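Local coordinates for ribokinase (Cryptococcus neoformans var. grubii serotype A, PDB 6CW5) that phosphorylates D-ribose at O-5 with ATP, probably as its magnesium chelate, to give D-ribose 5-phosphate and ADP, as a PfkB-family kinase, at the interface of chains A and B. Sequence-based numbering; all coordinates share one arbitrary frame. Chains: chain A/B, Ribokinase.

The interface of chains A and B. Residues chain A 126, 150-151, 154; chain B 126, 150-151, 154.
A:Ser150 and B:Ser150 meet across the two-fold axis of the dimer, each in the first turn of helix 149-161, and their hydroxyls hydrogen-bond to each other, A:Ser150 OG to B:Ser150 OG at 2.9 Å. Either hydroxyl could donate, and with no hydrogens seen the model does not tell which. Each OG is tucked between its own backbone N and carbonyl carbon (chi1 66°), a rotamer that points both hydroxyls along the axis toward the Leu126 pair; the helix backbone itself turns each CB toward the partner helix.

On the opposite side of the serine pair, a water molecule joins the two helices through main-chain oxygens, 2.7 Å from A:Ser150 O and 2.8 Å from B:Ser150 O. Hydroxyl pair and water thus give the serines polar links on both sides of their close approach.

Apolar contacts fill in around them. A:Ser150 CB lies 3.9 Å from B:Ala154 CB, one turn further along the partner helix, and also packs against the CA of B:Ser151; the exchanged pairs do the same. The small side chains probably allow this close approach, with A:Ser150 CB and B:Ser150 CB 4.0 Å apart.

Beyond the hydroxyls, the loop leucines touch by one methyl branch each, A:Leu126 CD1 to B:Leu126 CD1 at 3.7 Å, their side chains crossing at a slant. With CG anti to the carbonyl carbon (chi1 -69°) and CD1 extended onward (chi2 176°), each leucine reaches inward to cap the serine hydroxyl pair; A:Leu126 CD1 lies 4.0 Å from B:Ser150 OG, and its twin likewise.

This small symmetric patch of the homodimer interface joins helix to helix and loop to loop. Its centre is about 21 Å from the probable catalytic base A:Asp281, consistent with a role in assembly rather than direct catalysis.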
loop_
_atom_site.group_PDB
_atom_site.type_symbol
_atom_site.label_atom_id
_atom_site.label_comp_id
_atom_site.label_asym_id
_atom_site.label_seq_id
_atom_site.Cartn_x
_atom_site.Cartn_y
_atom_site.Cartn_z
ATOM N N LEU A 126 -5.735 1.313 7.527
ATOM C CA LEU A 126 -4.379 1.801 7.587
ATOM C C LEU A 126 -4.418 3.111 8.360
ATOM O O LEU A 126 -5.224 4.006 8.040
ATOM C CB LEU A 126 -3.807 2.015 6.179
ATOM C CG LEU A 126 -3.583 0.708 5.429
ATOM C CD1 LEU A 126 -3.122 1.002 4.010
ATOM C CD2 LEU A 126 -2.563 -0.112 6.159
ATOM N N SER A 150 -1.377 -3.327 -1.477
ATOM C CA SER A 150 -0.282 -2.373 -1.462
ATOM C C SER A 150 0.526 -2.487 -0.175
ATOM O O SER A 150 1.746 -2.242 -0.183
ATOM C CB SER A 150 -0.787 -0.937 -1.647
ATOM O OG SER A 150 -1.582 -0.509 -0.554
ATOM N N SER A 151 -0.130 -2.835 0.933
ATOM C CA SER A 151 0.589 -2.957 2.208
ATOM C C SER A 151 1.453 -4.211 2.209
ATOM O O SER A 151 2.643 -4.161 2.543
ATOM C CB SER A 151 -0.413 -2.943 3.373
ATOM O OG SER A 151 0.244 -2.913 4.647
ATOM N N ALA A 154 4.414 -3.431 0.099
ATOM C CA ALA A 154 5.368 -2.545 0.765
ATOM C C ALA A 154 6.241 -3.317 1.749
ATOM O O ALA A 154 7.466 -3.117 1.797
ATOM C CB ALA A 154 4.606 -1.411 1.471
ATOM N N LEU B 126 -9.241 1.996 1.375
ATOM C CA LEU B 126 -8.867 1.125 0.288
ATOM C C LEU B 126 -9.952 0.064 0.182
ATOM O O LEU B 126 -10.306 -0.575 1.193
ATOM C CB LEU B 126 -7.497 0.482 0.540
ATOM C CG LEU B 126 -6.354 1.487 0.478
ATOM C CD1 LEU B 126 -5.047 0.803 0.847
ATOM C CD2 LEU B 126 -6.280 2.066 -0.902
ATOM N N SER B 150 1.714 3.253 1.277
ATOM C CA SER B 150 1.867 2.023 0.519
ATOM C C SER B 150 1.156 2.115 -0.825
ATOM O O SER B 150 1.605 1.501 -1.809
ATOM C CB SER B 150 1.357 0.811 1.309
ATOM O OG SER B 150 -0.044 0.869 1.521
ATOM N N SER B 151 0.046 2.853 -0.884
ATOM C CA SER B 151 -0.690 2.979 -2.148
ATOM C C SER B 151 0.073 3.874 -3.116
ATOM O O SER B 151 0.282 3.515 -4.282
ATOM C CB SER B 151 -2.109 3.500 -1.874
ATOM O OG SER B 151 -2.919 3.504 -3.057
ATOM N N ALA B 154 2.880 1.820 -4.435
ATOM C CA ALA B 154 2.442 0.820 -5.407
ATOM C C ALA B 154 2.223 1.447 -6.781
ATOM O O ALA B 154 2.642 0.884 -7.806
ATOM C CB ALA B 154 1.161 0.137 -4.899
HETATM O O HOH W 1 3.209 -0.755 -1.887
#